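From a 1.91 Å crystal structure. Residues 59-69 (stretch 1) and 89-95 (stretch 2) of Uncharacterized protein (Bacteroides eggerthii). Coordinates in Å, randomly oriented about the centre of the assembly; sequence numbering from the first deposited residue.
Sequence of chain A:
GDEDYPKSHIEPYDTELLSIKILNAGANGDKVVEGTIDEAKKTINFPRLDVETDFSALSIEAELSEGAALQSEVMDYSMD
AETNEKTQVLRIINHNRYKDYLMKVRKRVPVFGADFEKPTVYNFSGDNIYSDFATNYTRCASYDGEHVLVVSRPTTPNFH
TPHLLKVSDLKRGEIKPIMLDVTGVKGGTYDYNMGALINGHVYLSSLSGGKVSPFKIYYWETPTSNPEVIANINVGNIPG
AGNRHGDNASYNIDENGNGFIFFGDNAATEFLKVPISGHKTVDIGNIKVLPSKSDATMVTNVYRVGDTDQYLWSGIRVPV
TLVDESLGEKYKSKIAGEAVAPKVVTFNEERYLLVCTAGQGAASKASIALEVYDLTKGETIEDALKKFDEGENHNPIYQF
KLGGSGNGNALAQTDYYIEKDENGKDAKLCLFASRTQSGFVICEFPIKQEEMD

Stretch 1, residues 59-69: SIEAELSEGAA
Stretch 2 89-95: VLRIINH

Residues 59-69 run as a β-strand from Ser59 to Leu64, turn, and meet the strand 89-93 edge to edge at Ala69. Backbone pairing is confined to that end: Ala69 and Ile93 form an antiparallel hydrogen-bonded pair with their CA atoms 5.3 Å apart. Ala69 N donates to Ile93 O at 2.7 Å with an N-H...O angle of 168°, and Ile93 N returns the bond to Ala69 O at 2.9 Å and 156°, so both amides and both carbonyls of the pair are satisfied by each other. The two carbonyl oxygens also lie close, Ala69 O to Ile93 O being 3.5 Å, but as two acceptors they make no bond. Each receives a CA-H...O contact as well: Ala68 CA lies 3.3 Å from Ile93 O, and Ile92 CA lies 3.4 Å from Ala69 O. Extended backbone angles (phi/psi -122/143 at Ala69, -137/149 at Ile93) support this pairing, and the side chains of Ala69 and Ile93 share one face of the sheet.

The chain reaches Ala69 through a type II turn from Ser65 to Ala68, closed by Ala68 N donating to Ser65 O at 3.0 Å. Glu66 (-47/125) and Gly67 (89/-12) occupy its corners. At the Gly67 angles a CB would be jammed against the carbonyl O of Glu66, which by itself calls for glycine. Gly67 O approaches Asn94 CB at 3.5 Å, a packing contact.

Asn94 (phi/psi -138/-161, chi1 p, chi2 49°) directs its CB toward the turn, 4.0 Å from Ala68 CA. Its amide is linked to the turn by a water that donates to Glu66 O at 3.3 Å and accepts a weak bond from Asn94 ND2 at 3.0 Å. Asn94 OD1 is satisfied just beyond the stretches, while Ser65 OG and Arg91 NE and NH2 find partners elsewhere in the structure.

Away from the pair the strands are held by side chains alone. Ile60 and Leu90 are far apart in backbone, with CA atoms separated by 10.6 Å, yet both point toward the opposite stretch and close the gap at 3.7 Å between Ile60 CD1 and Leu90 CD1. Leu64 CD2 likewise packs 3.5 Å from Ile92 CG2. Ile60 and Ile92 adopt the p,t rotamer and Leu64 m,t; Leu90 has chi1 t with chi2 at 137°, between wells. Arg91, between Leu90 and Ile92, points away. The contact buries 340 Å² in total.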

# COMPACT_ATOMS: atom_id res chain seq x y z
N SER A 59 32.37 -7.59 30.25
CA SER A 59 32.56 -7.89 31.67
C SER A 59 31.22 -8.46 32.17
O SER A 59 30.15 -7.90 31.87
CB SER A 59 32.98 -6.65 32.48
OG SER A 59 34.36 -6.32 32.25
N ILE A 60 31.28 -9.56 32.91
CA ILE A 60 30.10 -10.26 33.37
C ILE A 60 30.14 -10.43 34.88
O ILE A 60 31.20 -10.40 35.48
CB ILE A 60 29.92 -11.65 32.69
CG1 ILE A 60 31.10 -12.58 33.01
CG2 ILE A 60 29.77 -11.50 31.16
CD1 ILE A 60 30.82 -14.04 32.71
N GLU A 61 28.97 -10.61 35.47
CA GLU A 61 28.82 -10.88 36.88
C GLU A 61 27.80 -11.98 36.99
O GLU A 61 26.76 -11.91 36.34
CB GLU A 61 28.33 -9.63 37.59
CG GLU A 61 28.19 -9.71 39.09
CD GLU A 61 27.75 -8.36 39.63
OE1 GLU A 61 28.60 -7.44 39.78
OE2 GLU A 61 26.53 -8.21 39.89
N ALA A 62 28.08 -12.95 37.84
CA ALA A 62 27.24 -14.15 37.93
C ALA A 62 26.98 -14.55 39.35
O ALA A 62 27.80 -14.28 40.22
CB ALA A 62 27.95 -15.28 37.23
N GLU A 63 25.84 -15.18 39.59
CA GLU A 63 25.59 -15.88 40.84
C GLU A 63 25.68 -17.38 40.50
O GLU A 63 25.08 -17.83 39.55
CB GLU A 63 24.20 -15.59 41.42
CG GLU A 63 23.92 -14.18 41.90
CD GLU A 63 22.49 -14.02 42.41
OE1 GLU A 63 21.77 -15.04 42.58
OE2 GLU A 63 22.08 -12.87 42.65
N LEU A 64 26.45 -18.11 41.30
CA LEU A 64 26.76 -19.52 41.10
C LEU A 64 26.33 -20.32 42.33
O LEU A 64 25.85 -19.76 43.31
CB LEU A 64 28.28 -19.67 40.91
CG LEU A 64 28.91 -18.92 39.73
CD1 LEU A 64 30.42 -18.79 39.84
CD2 LEU A 64 28.53 -19.66 38.46
N SER A 65 26.49 -21.64 42.26
CA SER A 65 26.24 -22.54 43.40
C SER A 65 27.42 -22.38 44.37
O SER A 65 28.54 -22.04 43.94
CB SER A 65 26.17 -23.97 42.90
OG SER A 65 25.14 -24.13 41.94
N GLU A 66 27.18 -22.63 45.67
CA GLU A 66 28.24 -22.53 46.70
C GLU A 66 29.50 -23.25 46.20
O GLU A 66 29.43 -24.38 45.75
CB GLU A 66 27.76 -23.09 48.09
N GLY A 67 30.63 -22.55 46.19
CA GLY A 67 31.91 -23.11 45.73
C GLY A 67 32.31 -23.03 44.26
O GLY A 67 33.46 -23.35 43.93
N ALA A 68 31.38 -22.68 43.36
CA ALA A 68 31.67 -22.65 41.91
C ALA A 68 32.30 -21.31 41.51
O ALA A 68 31.93 -20.29 42.06
CB ALA A 68 30.41 -22.91 41.11
N ALA A 69 33.24 -21.33 40.57
CA ALA A 69 33.93 -20.13 40.05
C ALA A 69 33.73 -20.02 38.54
O ALA A 69 33.70 -21.05 37.86
CB ALA A 69 35.44 -20.22 40.34
N VAL A 89 31.59 -20.54 24.95
CA VAL A 89 31.36 -21.41 26.09
C VAL A 89 31.61 -20.61 27.36
O VAL A 89 32.61 -19.92 27.47
CB VAL A 89 32.27 -22.68 26.05
CG1 VAL A 89 32.20 -23.42 27.36
CG2 VAL A 89 31.83 -23.62 24.93
N LEU A 90 30.65 -20.62 28.28
CA LEU A 90 30.84 -20.10 29.62
C LEU A 90 30.96 -21.31 30.51
O LEU A 90 30.00 -22.09 30.65
CB LEU A 90 29.68 -19.24 30.10
CG LEU A 90 29.82 -18.67 31.52
CD1 LEU A 90 29.38 -17.24 31.59
CD2 LEU A 90 29.00 -19.48 32.53
N ARG A 91 32.14 -21.49 31.10
CA ARG A 91 32.45 -22.61 31.97
C ARG A 91 32.42 -22.23 33.47
O ARG A 91 33.03 -21.25 33.87
CB ARG A 91 33.79 -23.23 31.57
CG ARG A 91 34.31 -24.34 32.48
CD ARG A 91 35.49 -25.09 31.89
NE ARG A 91 35.11 -25.72 30.62
CZ ARG A 91 35.94 -26.24 29.73
NH1 ARG A 91 37.25 -26.25 29.94
NH2 ARG A 91 35.44 -26.78 28.62
N ILE A 92 31.68 -23.00 34.26
CA ILE A 92 31.71 -22.85 35.71
C ILE A 92 32.39 -24.10 36.29
O ILE A 92 32.21 -25.23 35.79
CB ILE A 92 30.33 -22.46 36.27
CG1 ILE A 92 29.36 -23.61 36.17
CG2 ILE A 92 29.78 -21.22 35.53
CD1 ILE A 92 28.17 -23.37 37.05
N ILE A 93 33.22 -23.90 37.30
CA ILE A 93 34.10 -24.96 37.80
C ILE A 93 34.10 -24.93 39.30
O ILE A 93 33.98 -23.86 39.90
CB ILE A 93 35.59 -24.73 37.42
CG1 ILE A 93 35.79 -24.55 35.93
CG2 ILE A 93 36.49 -25.89 37.85
CD1 ILE A 93 37.22 -24.19 35.59
N ASN A 94 34.26 -26.10 39.88
CA ASN A 94 34.63 -26.21 41.28
C ASN A 94 35.73 -27.29 41.59
O ASN A 94 36.50 -27.73 40.70
CB ASN A 94 33.38 -26.28 42.11
CG ASN A 94 32.59 -27.47 41.83
OD1 ASN A 94 33.12 -28.58 41.81
ND2 ASN A 94 31.30 -27.27 41.60
N HIS A 95 35.81 -27.69 42.85
CA HIS A 95 36.86 -28.58 43.32
C HIS A 95 37.12 -29.78 42.39
O HIS A 95 38.24 -30.30 42.30
CB HIS A 95 36.71 -28.99 44.83
CG HIS A 95 35.37 -29.55 45.22
ND1 HIS A 95 34.21 -28.80 45.28
CD2 HIS A 95 35.02 -30.79 45.68
CE1 HIS A 95 33.21 -29.55 45.70
NE2 HIS A 95 33.67 -30.76 45.95
O HOH W 1 28.96 -25.82 42.87